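Local atomic coordinates of CurD (PDB entry 5KP7), a protein that binds 4'-phosphopantetheine and probably acts as a hydroxymethylglutaryl-CoA synthase of the thiolase-like superfamily. Residues 159-164 against 198-203. The protein carries 3 engineered substitutions. Numbering follows the deposited sequence.
Sequences GAKALV and ALLVSD
Ala162 and Val164 face Val201 and Leu199 as antiparallel hydrogen-bonded pairs, each pair closed by two nearly straight N-H...O bonds, the shortest from Leu199 N to Val164 O at 2.7 Å. These are neighbouring strands in the N-terminal-half sheet of the thiolase-like fold, with strand 98-104 beyond 161-168 and strand 29-36 beyond 195-202. On one face, Ala162, Val164 and Val201 meet helix 140-154; the small Ala162 packs on Ala148 of that helix, consistent with a close approach, while the branched valines touch through their CG2 methyls at 4.4 Å. On the other face, Leu200 holds CG anti to the backbone N (chi1 -176°), and with chi2 at 63° CD1 lies 4.0 Å from Lys161 CB; the lysine chain crosses it obliquely. Lysine suits this buried place because its methylenes pack on Leu200 and Ser202 CB while NZ reaches a salt bridge with Glu31 on strand 29-36, whose OE1 also bonds Ser202 OG. A methionine in place of Lys161 would probably leave the Glu31 carboxylate without its opposite charge. Past the last pair the two segments are joined through water: one molecule donates to Ala160 O at 2.8 Å and accepts from Asp203 N at 3.0 Å.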
ATOM      1  N   GLY A 159      15.243 -24.451  11.081  1.00 30.72           N
ATOM      2  CA  GLY A 159      14.197 -25.123  10.323  1.00 30.35           C
ATOM      3  C   GLY A 159      12.808 -24.515  10.469  1.00 29.19           C
ATOM      4  O   GLY A 159      11.932 -24.784   9.637  1.00 29.11           O
ATOM      5  N   ALA A 160      12.570 -23.702  11.504  1.00 28.19           N
ATOM      6  CA  ALA A 160      11.253 -23.094  11.652  1.00 27.26           C
ATOM      7  C   ALA A 160      11.022 -22.093  10.542  1.00 26.39           C
ATOM      8  O   ALA A 160      11.950 -21.422  10.099  1.00 27.20           O
ATOM      9  CB  ALA A 160      11.116 -22.400  12.992  1.00 26.84           C
ATOM     10  N   LYS A 161       9.781 -22.011  10.093  1.00 25.66           N
ATOM     11  CA  LYS A 161       9.337 -21.016   9.127  1.00 25.11           C
ATOM     12  C   LYS A 161       8.369 -20.067   9.810  1.00 24.37           C
ATOM     13  O   LYS A 161       7.793 -20.385  10.867  1.00 23.97           O
ATOM     14  CB  LYS A 161       8.624 -21.705   7.964  1.00 25.35           C
ATOM     15  CG  LYS A 161       9.498 -22.736   7.217  1.00 26.31           C
ATOM     16  CD  LYS A 161       8.753 -23.313   6.017  1.00 26.76           C
ATOM     17  CE  LYS A 161       9.459 -24.536   5.416  1.00 27.94           C
ATOM     18  NZ  LYS A 161      10.801 -24.270   4.821  1.00 28.20           N
ATOM     19  N   ALA A 162       8.158 -18.918   9.196  1.00 23.75           N
ATOM     20  CA  ALA A 162       7.157 -17.970   9.668  1.00 22.89           C
ATOM     21  C   ALA A 162       6.209 -17.663   8.546  1.00 22.58           C
ATOM     22  O   ALA A 162       6.621 -17.580   7.387  1.00 22.97           O
ATOM     23  CB  ALA A 162       7.809 -16.674  10.196  1.00 22.93           C
ATOM     24  N   LEU A 163       4.944 -17.442   8.878  1.00 21.76           N
ATOM     25  CA  LEU A 163       3.963 -17.018   7.898  1.00 21.59           C
ATOM     26  C   LEU A 163       3.514 -15.607   8.264  1.00 20.65           C
ATOM     27  O   LEU A 163       2.993 -15.394   9.359  1.00 19.88           O
ATOM     28  CB  LEU A 163       2.765 -17.971   7.897  1.00 21.91           C
ATOM     29  CG  LEU A 163       1.623 -17.718   6.927  1.00 22.23           C
ATOM     30  CD1 LEU A 163       2.086 -17.867   5.496  1.00 22.99           C
ATOM     31  CD2 LEU A 163       0.450 -18.656   7.234  1.00 22.66           C
ATOM     32  N   VAL A 164       3.744 -14.669   7.356  1.00 20.14           N
ATOM     33  CA  VAL A 164       3.399 -13.264   7.577  1.00 20.12           C
ATOM     34  C   VAL A 164       2.318 -12.911   6.574  1.00 19.90           C
ATOM     35  O   VAL A 164       2.527 -13.073   5.361  1.00 20.38           O
ATOM     36  CB  VAL A 164       4.621 -12.342   7.371  1.00 20.35           C
ATOM     37  CG1 VAL A 164       4.206 -10.882   7.525  1.00 20.20           C
ATOM     38  CG2 VAL A 164       5.751 -12.697   8.340  1.00 21.23           C
ATOM     39  N   ALA A 198       0.276 -12.936   1.400  1.00 19.78           N
ATOM     40  CA  ALA A 198       0.896 -13.877   2.337  1.00 20.05           C
ATOM     41  C   ALA A 198       2.308 -14.199   1.944  1.00 20.60           C
ATOM     42  O   ALA A 198       2.581 -14.469   0.756  1.00 20.84           O
ATOM     43  CB  ALA A 198       0.090 -15.160   2.393  1.00 20.43           C
ATOM     44  N   LEU A 199       3.202 -14.162   2.933  1.00 20.65           N
ATOM     45  CA  LEU A 199       4.622 -14.483   2.753  1.00 21.51           C
ATOM     46  C   LEU A 199       5.017 -15.639   3.646  1.00 21.69           C
ATOM     47  O   LEU A 199       4.764 -15.601   4.869  1.00 21.77           O
ATOM     48  CB  LEU A 199       5.526 -13.301   3.129  1.00 21.95           C
ATOM     49  CG  LEU A 199       5.232 -11.945   2.502  1.00 22.19           C
ATOM     50  CD1 LEU A 199       6.245 -10.903   2.961  1.00 22.59           C
ATOM     51  CD2 LEU A 199       5.189 -12.035   1.008  1.00 22.80           C
ATOM     52  N   LEU A 200       5.657 -16.656   3.075  1.00 21.74           N
ATOM     53  CA  LEU A 200       6.309 -17.683   3.866  1.00 22.28           C
ATOM     54  C   LEU A 200       7.760 -17.305   3.946  1.00 22.52           C
ATOM     55  O   LEU A 200       8.381 -17.103   2.923  1.00 22.98           O
ATOM     56  CB  LEU A 200       6.118 -19.052   3.216  1.00 22.87           C
ATOM     57  CG  LEU A 200       6.650 -20.296   3.940  1.00 23.48           C
ATOM     58  CD1 LEU A 200       5.929 -20.469   5.261  1.00 23.29           C
ATOM     59  CD2 LEU A 200       6.575 -21.537   3.083  1.00 24.28           C
ATOM     60  N   VAL A 201       8.291 -17.185   5.163  1.00 22.41           N
ATOM     61  CA  VAL A 201       9.645 -16.730   5.387  1.00 22.95           C
ATOM     62  C   VAL A 201      10.484 -17.876   5.987  1.00 23.76           C
ATOM     63  O   VAL A 201      10.051 -18.541   6.935  1.00 23.60           O
ATOM     64  CB  VAL A 201       9.661 -15.496   6.323  1.00 22.70           C
ATOM     65  CG1 VAL A 201      11.082 -15.054   6.647  1.00 23.30           C
ATOM     66  CG2 VAL A 201       8.833 -14.379   5.685  1.00 22.48           C
ATOM     67  N   SER A 202      11.692 -18.077   5.449  1.00 24.30           N
ATOM     68  CA  SER A 202      12.526 -19.196   5.843  1.00 25.41           C
ATOM     69  C   SER A 202      13.983 -18.989   5.404  1.00 26.49           C
ATOM     70  O   SER A 202      14.326 -17.948   4.831  1.00 25.96           O
ATOM     71  CB  SER A 202      11.998 -20.479   5.184  1.00 25.88           C
ATOM     72  OG  SER A 202      12.409 -20.546   3.820  1.00 26.19           O
ATOM     73  N   ASP A 203      14.804 -19.996   5.683  1.00 28.14           N
ATOM     74  CA  ASP A 203      16.193 -20.028   5.252  1.00 29.70           C
ATOM     75  C   ASP A 203      16.388 -20.582   3.831  1.00 30.08           C
ATOM     76  O   ASP A 203      17.512 -20.769   3.426  1.00 30.25           O
ATOM     77  CB  ASP A 203      17.060 -20.779   6.267  1.00 31.51           C
ATOM     78  CG  ASP A 203      16.748 -22.264   6.342  1.00 33.38           C
ATOM     79  OD1 ASP A 203      15.813 -22.754   5.670  1.00 34.51           O
ATOM     80  OD2 ASP A 203      17.460 -22.957   7.103  1.00 36.50           O
TER
HETATM   81  O   HOH W   1      16.022 -22.067   9.716  1.00 33.48           O
HETATM   82  O   HOH W   2      13.763 -21.706   7.980  1.00 28.78           O